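PDB 3LKB: probable branched-chain amino acid ABC transporter, amino acid binding protein from Thermus thermophilus, which binds valine and probably other branched-chain amino acids, and probably delivers them to a membrane ABC transporter for uptake. Local coordinates for residues P122-S127 against E354-L359; G332-V335 against V341-D344; F249-S254 against G364-V369; L133-A138 against S375-K380. The protein carries 2 engineered substitutions. All coordinates share one frame; numbering follows the deposited sequence.

Contact 1 of 4, residues P122-S127 against E354-L359. With VAL (valine), chain C.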
loop_
_atom_site.group_PDB
_atom_site.type_symbol
_atom_site.label_atom_id
_atom_site.label_comp_id
_atom_site.label_asym_id
_atom_site.label_seq_id
_atom_site.Cartn_x
_atom_site.Cartn_y
_atom_site.Cartn_z
ATOM N N PRO A 122 -1.024 14.940 18.459
ATOM C CA PRO A 122 -2.403 15.350 18.236
ATOM C C PRO A 122 -3.334 14.675 19.221
ATOM O O PRO A 122 -4.311 15.284 19.604
ATOM C CB PRO A 122 -2.703 14.861 16.809
ATOM C CG PRO A 122 -1.440 14.741 16.165
ATOM C CD PRO A 122 -0.476 14.278 17.262
ATOM N N THR A 123 -3.015 13.445 19.653
ATOM C CA THR A 123 -3.903 12.724 20.593
ATOM C C THR A 123 -3.193 11.999 21.724
ATOM O O THR A 123 -1.982 12.031 21.839
ATOM C CB THR A 123 -4.834 11.690 19.888
ATOM O OG1 THR A 123 -4.106 10.487 19.574
ATOM C CG2 THR A 123 -5.505 12.256 18.642
ATOM N N THR A 124 -3.960 11.293 22.541
ATOM C CA THR A 124 -3.383 10.477 23.608
ATOM C C THR A 124 -2.264 9.545 23.143
ATOM O O THR A 124 -2.174 9.194 21.964
ATOM C CB THR A 124 -4.451 9.620 24.303
ATOM O OG1 THR A 124 -5.076 8.737 23.338
ATOM C CG2 THR A 124 -5.480 10.535 24.998
ATOM N N SER A 125 -1.411 9.142 24.081
ATOM C CA SER A 125 -0.220 8.379 23.747
ATOM C C SER A 125 -0.579 6.889 23.752
ATOM O O SER A 125 -1.638 6.517 24.290
ATOM C CB SER A 125 0.876 8.683 24.762
ATOM O OG SER A 125 0.543 8.189 26.056
ATOM N N TYR A 126 0.298 6.065 23.173
ATOM C CA TYR A 126 0.163 4.608 23.233
ATOM C C TYR A 126 0.086 4.142 24.677
ATOM O O TYR A 126 -0.737 3.286 25.009
ATOM C CB TYR A 126 1.354 3.873 22.553
ATOM C CG TYR A 126 1.562 4.224 21.091
ATOM C CD1 TYR A 126 0.490 4.228 20.226
ATOM C CD2 TYR A 126 2.845 4.558 20.573
ATOM C CE1 TYR A 126 0.639 4.520 18.933
ATOM C CE2 TYR A 126 2.996 4.874 19.250
ATOM C CZ TYR A 126 1.866 4.848 18.448
ATOM O OH TYR A 126 1.864 5.139 17.137
ATOM N N SER A 127 0.960 4.686 25.512
ATOM C CA SER A 127 0.956 4.395 26.956
ATOM C C SER A 127 -0.364 4.656 27.700
ATOM O O SER A 127 -0.861 3.764 28.402
ATOM C CB SER A 127 2.087 5.163 27.649
ATOM O OG SER A 127 3.308 4.662 27.176
ATOM N N GLU A 354 -6.519 15.212 24.816
ATOM C CA GLU A 354 -6.079 14.422 25.950
ATOM C C GLU A 354 -7.084 13.315 26.378
ATOM O O GLU A 354 -6.742 12.434 27.177
ATOM C CB GLU A 354 -5.678 15.359 27.119
ATOM C CG GLU A 354 -6.818 16.016 27.918
ATOM C CD GLU A 354 -7.696 17.041 27.141
ATOM O OE1 GLU A 354 -7.309 17.510 26.023
ATOM O OE2 GLU A 354 -8.778 17.382 27.699
ATOM N N GLY A 355 -8.311 13.366 25.876
ATOM C CA GLY A 355 -9.280 12.306 26.155
ATOM C C GLY A 355 -9.271 11.171 25.138
ATOM O O GLY A 355 -8.845 11.326 23.964
ATOM N N LEU A 356 -9.728 10.009 25.602
ATOM C CA LEU A 356 -9.867 8.828 24.768
ATOM C C LEU A 356 -11.094 8.093 25.281
ATOM O O LEU A 356 -11.632 8.467 26.336
ATOM C CB LEU A 356 -8.598 7.945 24.794
ATOM C CG LEU A 356 -7.998 7.545 26.148
ATOM C CD1 LEU A 356 -8.912 6.667 26.910
ATOM C CD2 LEU A 356 -6.699 6.826 25.938
ATOM N N ARG A 357 -11.558 7.106 24.522
ATOM C CA ARG A 357 -12.589 6.203 24.996
ATOM C C ARG A 357 -12.164 4.772 24.690
ATOM O O ARG A 357 -11.212 4.536 23.929
ATOM C CB ARG A 357 -13.940 6.461 24.269
ATOM C CG ARG A 357 -14.453 7.906 24.218
ATOM C CD ARG A 357 -15.710 7.978 23.400
ATOM N NE ARG A 357 -15.439 7.987 21.961
ATOM C CZ ARG A 357 -16.373 8.082 21.009
ATOM N NH1 ARG A 357 -17.664 8.177 21.357
ATOM N NH2 ARG A 357 -16.015 8.067 19.711
ATOM N N ILE A 358 -12.841 3.821 25.323
ATOM C CA ILE A 358 -12.771 2.443 24.906
ATOM C C ILE A 358 -14.026 2.138 24.082
ATOM O O ILE A 358 -15.159 2.468 24.478
ATOM C CB ILE A 358 -12.693 1.491 26.125
ATOM C CG1 ILE A 358 -11.601 1.919 27.134
ATOM C CG2 ILE A 358 -12.627 0.007 25.743
ATOM C CD1 ILE A 358 -10.293 2.030 26.606
ATOM N N LEU A 359 -13.827 1.530 22.917
ATOM C CA LEU A 359 -14.954 1.116 22.079
ATOM C C LEU A 359 -14.931 -0.407 21.953
ATOM O O LEU A 359 -13.862 -1.015 22.058
ATOM C CB LEU A 359 -14.926 1.798 20.705
ATOM C CG LEU A 359 -14.802 3.347 20.813
ATOM C CD1 LEU A 359 -13.404 3.918 20.787
ATOM C CD2 LEU A 359 -15.623 4.098 19.814
HETATM N N VAL C . 2.745 2.939 13.158
HETATM C CA VAL C . 3.014 4.121 14.066
HETATM C C VAL C . 3.128 5.427 13.360
HETATM O O VAL C . 2.094 6.054 13.294
HETATM C CB VAL C . 4.291 3.995 14.866
HETATM C CG1 VAL C . 5.475 4.034 14.029
HETATM C CG2 VAL C . 4.339 5.065 15.766
#

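Contact 2 of 4, residues G332-V335 against V341-D344. With NA (sodium ion), chain E.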
loop_
_atom_site.group_PDB
_atom_site.type_symbol
_atom_site.label_atom_id
_atom_site.label_comp_id
_atom_site.label_asym_id
_atom_site.label_seq_id
_atom_site.Cartn_x
_atom_site.Cartn_y
_atom_site.Cartn_z
ATOM N N GLY A 332 -13.653 18.833 15.328
ATOM C CA GLY A 332 -14.564 17.694 15.453
ATOM C C GLY A 332 -13.967 16.376 14.969
ATOM O O GLY A 332 -14.671 15.532 14.492
ATOM N N PHE A 333 -12.655 16.184 15.083
ATOM C CA PHE A 333 -12.083 14.873 14.704
ATOM C C PHE A 333 -11.897 13.927 15.874
ATOM O O PHE A 333 -12.067 12.697 15.728
ATOM C CB PHE A 333 -10.761 15.011 13.957
ATOM C CG PHE A 333 -10.912 15.585 12.610
ATOM C CD1 PHE A 333 -11.685 14.937 11.659
ATOM C CD2 PHE A 333 -10.289 16.757 12.274
ATOM C CE1 PHE A 333 -11.796 15.442 10.375
ATOM C CE2 PHE A 333 -10.402 17.288 10.997
ATOM C CZ PHE A 333 -11.162 16.646 10.053
ATOM N N ALA A 334 -11.576 14.497 17.028
ATOM C CA ALA A 334 -11.303 13.723 18.215
ATOM C C ALA A 334 -12.250 14.157 19.289
ATOM O O ALA A 334 -12.763 15.279 19.236
ATOM C CB ALA A 334 -9.835 13.942 18.685
ATOM N N VAL A 335 -12.434 13.292 20.278
ATOM C CA VAL A 335 -13.330 13.519 21.387
ATOM C C VAL A 335 -12.773 14.591 22.343
ATOM O O VAL A 335 -11.614 14.949 22.253
ATOM C CB VAL A 335 -13.570 12.197 22.157
ATOM C CG1 VAL A 335 -14.174 11.180 21.272
ATOM C CG2 VAL A 335 -12.274 11.650 22.773
ATOM N N VAL A 341 -11.475 20.764 26.152
ATOM C CA VAL A 341 -11.715 21.086 24.751
ATOM C C VAL A 341 -10.978 20.079 23.884
ATOM O O VAL A 341 -10.253 19.231 24.413
ATOM C CB VAL A 341 -11.313 22.556 24.412
ATOM C CG1 VAL A 341 -12.448 23.518 24.804
ATOM C CG2 VAL A 341 -10.042 22.949 25.132
ATOM N N GLU A 342 -11.167 20.167 22.565
ATOM C CA GLU A 342 -10.644 19.175 21.645
ATOM C C GLU A 342 -9.133 19.341 21.452
ATOM O O GLU A 342 -8.354 18.645 22.087
ATOM C CB GLU A 342 -11.374 19.214 20.309
ATOM C CG GLU A 342 -11.108 17.999 19.406
ATOM C CD GLU A 342 -11.711 18.173 17.997
ATOM O OE1 GLU A 342 -12.636 19.029 17.841
ATOM O OE2 GLU A 342 -11.271 17.456 17.048
ATOM N N ILE A 343 -8.711 20.244 20.590
ATOM C CA ILE A 343 -7.275 20.382 20.378
ATOM C C ILE A 343 -6.697 21.595 21.100
ATOM O O ILE A 343 -6.925 22.708 20.691
ATOM C CB ILE A 343 -6.905 20.464 18.871
ATOM C CG1 ILE A 343 -7.567 19.336 18.067
ATOM C CG2 ILE A 343 -5.400 20.443 18.711
ATOM C CD1 ILE A 343 -7.118 17.918 18.497
ATOM N N ASP A 344 -5.941 21.366 22.154
ATOM C CA ASP A 344 -5.328 22.447 22.889
ATOM C C ASP A 344 -3.904 22.108 23.307
ATOM O O ASP A 344 -3.635 20.984 23.802
ATOM C CB ASP A 344 -6.201 22.946 24.084
ATOM C CG ASP A 344 -6.496 21.861 25.130
ATOM O OD1 ASP A 344 -6.360 20.620 24.876
ATOM O OD2 ASP A 344 -6.885 22.259 26.249
HETATM NA NA NA E . -4.346 19.268 25.021
HETATM O O HOH W 1 -4.463 19.202 27.319
#

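Contact 3 of 4, residues F249-S254 against G364-V369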
loop_
_atom_site.group_PDB
_atom_site.type_symbol
_atom_site.label_atom_id
_atom_site.label_comp_id
_atom_site.label_asym_id
_atom_site.label_seq_id
_atom_site.Cartn_x
_atom_site.Cartn_y
_atom_site.Cartn_z
ATOM N N PHE A 249 -13.790 -7.260 20.285
ATOM C CA PHE A 249 -12.502 -6.600 20.455
ATOM C C PHE A 249 -12.655 -5.251 21.181
ATOM O O PHE A 249 -13.559 -4.494 20.848
ATOM C CB PHE A 249 -11.909 -6.286 19.105
ATOM C CG PHE A 249 -10.479 -5.857 19.155
ATOM C CD1 PHE A 249 -9.459 -6.815 19.317
ATOM C CD2 PHE A 249 -10.136 -4.516 19.024
ATOM C CE1 PHE A 249 -8.092 -6.433 19.316
ATOM C CE2 PHE A 249 -8.787 -4.100 19.058
ATOM C CZ PHE A 249 -7.763 -5.053 19.195
ATOM N N LEU A 250 -11.738 -4.920 22.092
ATOM C CA LEU A 250 -11.837 -3.656 22.808
ATOM C C LEU A 250 -10.708 -2.724 22.407
ATOM O O LEU A 250 -9.548 -3.068 22.513
ATOM C CB LEU A 250 -11.835 -3.893 24.307
ATOM C CG LEU A 250 -13.116 -4.475 24.929
ATOM C CD1 LEU A 250 -12.793 -4.972 26.263
ATOM C CD2 LEU A 250 -14.236 -3.400 25.036
ATOM N N TRP A 251 -11.055 -1.522 21.973
ATOM C CA TRP A 251 -10.144 -0.622 21.312
ATOM C C TRP A 251 -10.115 0.760 21.989
ATOM O O TRP A 251 -11.143 1.344 22.264
ATOM C CB TRP A 251 -10.648 -0.509 19.873
ATOM C CG TRP A 251 -9.869 0.403 18.956
ATOM C CD1 TRP A 251 -8.525 0.562 18.906
ATOM C CD2 TRP A 251 -10.413 1.249 17.946
ATOM N NE1 TRP A 251 -8.178 1.454 17.905
ATOM C CE2 TRP A 251 -9.317 1.913 17.315
ATOM C CE3 TRP A 251 -11.725 1.539 17.515
ATOM C CZ2 TRP A 251 -9.494 2.849 16.278
ATOM C CZ3 TRP A 251 -11.900 2.458 16.482
ATOM C CH2 TRP A 251 -10.790 3.116 15.887
ATOM N N ALA A 252 -8.950 1.211 22.347
ATOM C CA ALA A 252 -8.731 2.527 22.875
ATOM C C ALA A 252 -8.234 3.503 21.820
ATOM O O ALA A 252 -7.291 3.244 21.122
ATOM C CB ALA A 252 -7.808 2.462 24.009
ATOM N N THR A 253 -8.910 4.623 21.748
ATOM C CA THR A 253 -8.695 5.651 20.744
ATOM C C THR A 253 -9.284 6.994 21.130
ATOM O O THR A 253 -10.197 7.059 21.827
ATOM C CB THR A 253 -9.154 5.188 19.289
ATOM O OG1 THR A 253 -8.698 6.095 18.324
ATOM C CG2 THR A 253 -10.607 5.013 19.150
ATOM N N SER A 254 -8.726 8.068 20.628
ATOM C CA SER A 254 -9.242 9.406 20.816
ATOM C C SER A 254 -10.217 9.911 19.757
ATOM O O SER A 254 -10.809 10.905 19.892
ATOM C CB SER A 254 -8.091 10.398 20.891
ATOM O OG SER A 254 -7.467 10.382 22.084
ATOM N N GLY A 364 -19.925 -5.678 13.690
ATOM C CA GLY A 364 -19.179 -5.088 12.583
ATOM C C GLY A 364 -18.840 -3.610 12.695
ATOM O O GLY A 364 -18.282 -2.992 11.772
ATOM N N ARG A 365 -19.163 -3.044 13.846
ATOM C CA ARG A 365 -18.950 -1.636 14.054
ATOM C C ARG A 365 -18.412 -1.408 15.475
ATOM O O ARG A 365 -18.921 -2.013 16.470
ATOM C CB ARG A 365 -20.291 -0.908 13.800
ATOM C CG ARG A 365 -20.392 0.492 14.416
ATOM C CD ARG A 365 -21.863 0.907 14.639
ATOM N NE ARG A 365 -22.463 1.198 13.347
ATOM C CZ ARG A 365 -23.686 1.661 13.141
ATOM N NH1 ARG A 365 -24.522 1.888 14.162
ATOM N NH2 ARG A 365 -24.062 1.902 11.888
ATOM N N PHE A 366 -17.403 -0.552 15.589
ATOM C CA PHE A 366 -16.987 -0.103 16.946
ATOM C C PHE A 366 -17.950 0.846 17.697
ATOM O O PHE A 366 -18.221 1.936 17.242
ATOM C CB PHE A 366 -15.576 0.467 16.912
ATOM C CG PHE A 366 -14.535 -0.593 16.855
ATOM C CD1 PHE A 366 -14.129 -1.249 18.039
ATOM C CD2 PHE A 366 -13.994 -1.008 15.638
ATOM C CE1 PHE A 366 -13.185 -2.268 18.014
ATOM C CE2 PHE A 366 -13.009 -2.019 15.612
ATOM C CZ PHE A 366 -12.613 -2.672 16.809
ATOM N N VAL A 367 -18.451 0.414 18.849
ATOM C CA VAL A 367 -19.453 1.129 19.617
ATOM C C VAL A 367 -18.778 1.635 20.897
ATOM O O VAL A 367 -18.115 0.874 21.577
ATOM C CB VAL A 367 -20.562 0.147 20.083
ATOM C CG1 VAL A 367 -21.477 0.805 21.065
ATOM C CG2 VAL A 367 -21.330 -0.422 18.880
ATOM N N PRO A 368 -18.959 2.921 21.233
ATOM C CA PRO A 368 -18.357 3.400 22.497
ATOM C C PRO A 368 -18.995 2.770 23.718
ATOM O O PRO A 368 -20.216 2.816 23.876
ATOM C CB PRO A 368 -18.645 4.915 22.502
ATOM C CG PRO A 368 -19.705 5.123 21.436
ATOM C CD PRO A 368 -19.466 4.031 20.396
ATOM N N VAL A 369 -18.177 2.168 24.564
ATOM C CA VAL A 369 -18.648 1.687 25.840
ATOM C C VAL A 369 -18.102 2.565 26.988
ATOM O O VAL A 369 -18.146 2.150 28.141
ATOM C CB VAL A 369 -18.285 0.198 26.066
ATOM C CG1 VAL A 369 -19.018 -0.688 25.095
ATOM C CG2 VAL A 369 -16.769 -0.035 25.972
#

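Contact 4 of 4, residues L133-A138 against S375-K380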
loop_
_atom_site.group_PDB
_atom_site.type_symbol
_atom_site.label_atom_id
_atom_site.label_comp_id
_atom_site.label_asym_id
_atom_site.label_seq_id
_atom_site.Cartn_x
_atom_site.Cartn_y
_atom_site.Cartn_z
ATOM N N LEU A 133 -6.801 0.672 28.858
ATOM C CA LEU A 133 -7.218 -0.713 28.665
ATOM C C LEU A 133 -6.948 -1.650 29.886
ATOM O O LEU A 133 -7.787 -2.499 30.231
ATOM C CB LEU A 133 -6.496 -1.304 27.432
ATOM C CG LEU A 133 -6.925 -0.706 26.094
ATOM C CD1 LEU A 133 -5.973 -1.104 25.038
ATOM C CD2 LEU A 133 -8.402 -1.054 25.722
ATOM N N LEU A 134 -5.779 -1.537 30.489
ATOM C CA LEU A 134 -5.480 -2.346 31.663
ATOM C C LEU A 134 -6.409 -1.998 32.783
ATOM O O LEU A 134 -6.801 -2.903 33.530
ATOM C CB LEU A 134 -4.045 -2.199 32.143
ATOM C CG LEU A 134 -2.959 -2.729 31.194
ATOM C CD1 LEU A 134 -1.563 -2.354 31.682
ATOM C CD2 LEU A 134 -3.057 -4.220 30.995
ATOM N N GLU A 135 -6.777 -0.717 32.903
ATOM C CA GLU A 135 -7.673 -0.320 33.962
ATOM C C GLU A 135 -8.981 -1.036 33.704
ATOM O O GLU A 135 -9.547 -1.680 34.582
ATOM C CB GLU A 135 -7.912 1.177 33.955
ATOM C CG GLU A 135 -6.867 1.973 34.720
ATOM C CD GLU A 135 -7.308 3.438 34.982
ATOM O OE1 GLU A 135 -6.809 4.320 34.210
ATOM O OE2 GLU A 135 -8.143 3.676 35.930
ATOM N N TYR A 136 -9.431 -0.963 32.460
ATOM C CA TYR A 136 -10.649 -1.613 32.059
ATOM C C TYR A 136 -10.547 -3.130 32.373
ATOM O O TYR A 136 -11.487 -3.702 32.908
ATOM C CB TYR A 136 -10.896 -1.344 30.578
ATOM C CG TYR A 136 -12.185 -1.917 30.091
ATOM C CD1 TYR A 136 -13.301 -1.122 29.958
ATOM C CD2 TYR A 136 -12.301 -3.267 29.821
ATOM C CE1 TYR A 136 -14.521 -1.657 29.547
ATOM C CE2 TYR A 136 -13.503 -3.814 29.396
ATOM C CZ TYR A 136 -14.595 -2.999 29.275
ATOM O OH TYR A 136 -15.768 -3.509 28.859
ATOM N N ILE A 137 -9.418 -3.775 32.066
ATOM C CA ILE A 137 -9.251 -5.174 32.446
ATOM C C ILE A 137 -9.440 -5.411 33.974
ATOM O O ILE A 137 -10.133 -6.353 34.356
ATOM C CB ILE A 137 -7.890 -5.755 32.005
ATOM C CG1 ILE A 137 -7.838 -5.941 30.490
ATOM C CG2 ILE A 137 -7.629 -7.109 32.720
ATOM C CD1 ILE A 137 -6.407 -6.038 29.936
ATOM N N ALA A 138 -8.808 -4.579 34.813
ATOM C CA ALA A 138 -8.807 -4.777 36.276
ATOM C C ALA A 138 -10.213 -4.552 36.859
ATOM O O ALA A 138 -10.588 -5.208 37.794
ATOM C CB ALA A 138 -7.761 -3.873 36.972
ATOM N N SER A 375 -6.474 9.137 31.787
ATOM C CA SER A 375 -6.037 8.156 32.800
ATOM C C SER A 375 -5.090 8.763 33.846
ATOM O O SER A 375 -3.925 9.004 33.563
ATOM C CB SER A 375 -5.381 6.925 32.167
ATOM O OG SER A 375 -4.803 6.115 33.186
ATOM N N ALA A 376 -5.574 9.007 35.057
ATOM C CA ALA A 376 -4.673 9.448 36.117
ATOM C C ALA A 376 -3.629 8.360 36.439
ATOM O O ALA A 376 -2.448 8.685 36.706
ATOM C CB ALA A 376 -5.465 9.829 37.350
ATOM N N LEU A 377 -4.029 7.081 36.409
ATOM C CA LEU A 377 -3.039 5.991 36.543
ATOM C C LEU A 377 -1.810 6.132 35.588
ATOM O O LEU A 377 -0.641 6.021 36.006
ATOM C CB LEU A 377 -3.686 4.631 36.350
ATOM C CG LEU A 377 -2.745 3.422 36.544
ATOM C CD1 LEU A 377 -1.965 3.525 37.859
ATOM C CD2 LEU A 377 -3.508 2.092 36.529
ATOM N N PHE A 378 -2.075 6.359 34.310
ATOM C CA PHE A 378 -1.015 6.671 33.365
ATOM C C PHE A 378 -0.094 7.772 33.875
ATOM O O PHE A 378 1.140 7.673 33.754
ATOM C CB PHE A 378 -1.572 7.077 31.995
ATOM C CG PHE A 378 -0.581 7.838 31.151
ATOM C CD1 PHE A 378 0.561 7.226 30.682
ATOM C CD2 PHE A 378 -0.781 9.169 30.859
ATOM C CE1 PHE A 378 1.505 7.931 29.916
ATOM C CE2 PHE A 378 0.140 9.855 30.092
ATOM C CZ PHE A 378 1.299 9.240 29.632
ATOM N N ARG A 379 -0.668 8.839 34.418
ATOM C CA ARG A 379 0.200 9.914 34.874
ATOM C C ARG A 379 1.012 9.497 36.115
ATOM O O ARG A 379 2.202 9.804 36.173
ATOM C CB ARG A 379 -0.548 11.226 35.064
ATOM C CG ARG A 379 -1.088 11.808 33.811
ATOM C CD ARG A 379 -2.260 12.700 34.098
ATOM N NE ARG A 379 -2.755 13.419 32.911
ATOM C CZ ARG A 379 -3.334 12.863 31.832
ATOM N NH1 ARG A 379 -3.523 11.557 31.738
ATOM N NH2 ARG A 379 -3.762 13.633 30.844
ATOM N N LYS A 380 0.418 8.758 37.064
ATOM C CA LYS A 380 1.259 8.274 38.169
ATOM C C LYS A 380 2.426 7.388 37.719
ATOM O O LYS A 380 3.552 7.660 38.076
ATOM C CB LYS A 380 0.505 7.666 39.368
ATOM C CG LYS A 380 -0.496 6.595 39.061
ATOM C CD LYS A 380 -2.025 7.100 39.091
ATOM C CE LYS A 380 -2.748 7.012 40.494
ATOM N NZ LYS A 380 -4.196 6.651 40.446
#

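Contact 1 of 4, residues P122-S127 against E354-L359
What are probably two of the chain crossings between the lobes of this periplasmic binding protein meet where Thr124 packs against Glu354, Gly355 and Leu356. The backbones come close here, with 5.3 Å between the CA atoms of Thr124 and Glu354, yet no hydrogen bond links the two segments directly. The methyl branch of Thr124 does much of the touching: CG2 rests on the peptide of the other crossing, 3.2 Å from Glu354 O and 3.6 Å from Gly355 O. The hydroxyl branch of Thr124 lies between the backbone N and the carbonyl carbon (chi1 60°), which brings OG1 to 3.6 Å from Leu356 CD2, the two side chains crossing nearly at right angles. OG1 is also bonded to Gln129 and Ser254, and since Ser254 OG bonds Gly355 O in turn, it bridges the crossings indirectly. A valine in its place would probably leave Gln129 and Ser254 without their shared hydroxyl partner and so weaken that bridge. Just beyond, Ser125 caps helix 126-140 through Glu128 N, and Tyr126 in its first turn belongs to the valine pocket. Such side-by-side linkers beside the ligand cleft are typical of the interdomain hinge of the leucine-binding protein family.

Contact 2 of 4, residues G332-V335 against V341-D344
Glu342 plunges its carboxylate into the turn formed by Gly332, Phe333 and Ala334, and three consecutive backbone N-H groups take hold of it. Gly332 N bonds Glu342 OE1 at 2.7 Å, through the syn lone pair of that oxygen. The second oxygen is shared: Phe333 N reaches Glu342 OE2 at 2.7 Å, on the syn side but 31° out of the carboxylate plane, and Ala334 N reaches the same Glu342 OE2 at 3.0 Å from well above that plane. Both come from one face, and the bond from Ala334 is the straightest, at 174°. With CG anti to the backbone N (chi1 -167°) and the chain extended beyond it, Glu342 spans the gap to the turn, its CG passing 3.2 Å from Ala334 O. With an alanine here, the three N-H groups would probably lose their common acceptor, and the turn would be less firmly tied to 341-344. Two residues on, Asp344 binds the sodium ion through O (2.2 Å) and OD1, with a water, Thr351 and Gly352 completing the site. Gly332 has left-handed and Phe333 right-handed helical backbone angles, so that their N-H groups and that of Ala334 converge on the carboxylate; this is the geometry of a nest, a three-residue anion-binding loop motif.

Contact 3 of 4, residues F249-S254 against G364-V369
Strands 250-253 and 365-368 belong to the same mixed sheet but are not neighbours in it: strand 357-362 lies between them and runs antiparallel to both. The closest CA atoms, those of Trp251 and Phe366, are accordingly 8.1 Å apart, no hydrogen bond passes between the segments, and the contact is made by side chains reaching across the middle strand. Phe366 is the centre of it. The edge of the six-membered ring of Trp251 is directed at the face of Phe366 in a T-shaped (edge-to-face) pair, the centroids 4.8 Å apart and the planes at 58°. Trp251 CE3 makes the approach, 3.6 Å from Phe366 CG and set toward the rim of the phenyl ring, while Trp251 CB lies equally near Phe366 CE1. That placement follows from the extended first torsion of Trp251, with CG opposite the backbone N (chi1 179°). Phe249 adds a second aromatic neighbour: its CD2 lies 3.8 Å from Phe366 CZ, and its carbonyl O is close to Phe366 CE1. A separate apolar touch joins Leu250 CD2 to Val369 CG2 at 4.3 Å. Although the CB of Leu250 points away from 364-369, its branched end turns back to reach Val369. The indole is held from other directions as well, with NE1 bonded to His231 O and Thr253 CG2 over one face. Around the contact, Phe366 also touches Ala361 of the intervening strand, Phe249 and Leu250 pack on strand 226-229, and Leu250 and Ala252 meet helix 126-140.

Contact 4 of 4, residues L133-A138 against S375-K380
Glu135 and Leu377 lie alongside each other, their side chains pointing in opposite directions, so that the stem of each passes the end of the other. Glu135 CG is 3.8 Å from Leu377 CD2, and Glu135 OE1 lies at the same distance from Leu377 CB. Leu377 reaches out with CG anti to its backbone N (chi1 -177°), which sets its branch beside the methylenes of the glutamate. Beyond the leucine, the glutamate ends on Ser375. The hydroxyl of Ser375 donates to Glu135 OE1 at 2.9 Å, meeting that oxygen almost head-on, in line with its C-O bond. The same OG accepts from Phe378 N at 3.0 Å in a nearly straight bond (174°), making Ser375 the N-cap of helix 376-383. One hydroxyl thus closes the helix start and ties it to helix 126-140, and the nearby amino end of the helix would probably help to stabilise the carboxylate's negative charge. Arg379 folds back over this first turn: its NH1 bonds Ser375 O at 3.2 Å from above the carbonyl plane, and it also forms a salt bridge with Glu128. Glu128 accepts from Ser375 N too, which gives helix 126-140 a second polar grip about two turns before Glu135. Between these polar ties, Ser375 and Leu377 pack on Val131. Helix 160-170 lies beside both helices, its Leu170 touching Leu134, Ala138 and Leu377, while on another side of helix 126-140 Leu133 and Tyr136 rest on strand 250-253.

All four contacts are largely buried; the centre of contact 1 lies about 9 Å from the chain centre and that of contact 4 about 19 Å, with a partly exposed glutamate at its rim. Contacts 1 and 4 both draw on helix 126-140; contacts 1 and 3 share one sheet, in which strand 357-362 pairs with the strands on each side. Contact 2 meets contact 3 through Val335 N, which probably bonds Ser254 O, and contact 1 through Glu354, whose carboxylate approaches that of Asp344 near the sodium ion. The chemistry follows position: threonine against peptide at the probable hinge, buried carboxylate in a loop, aromatic rings across the sheet, and a helix cap between helices.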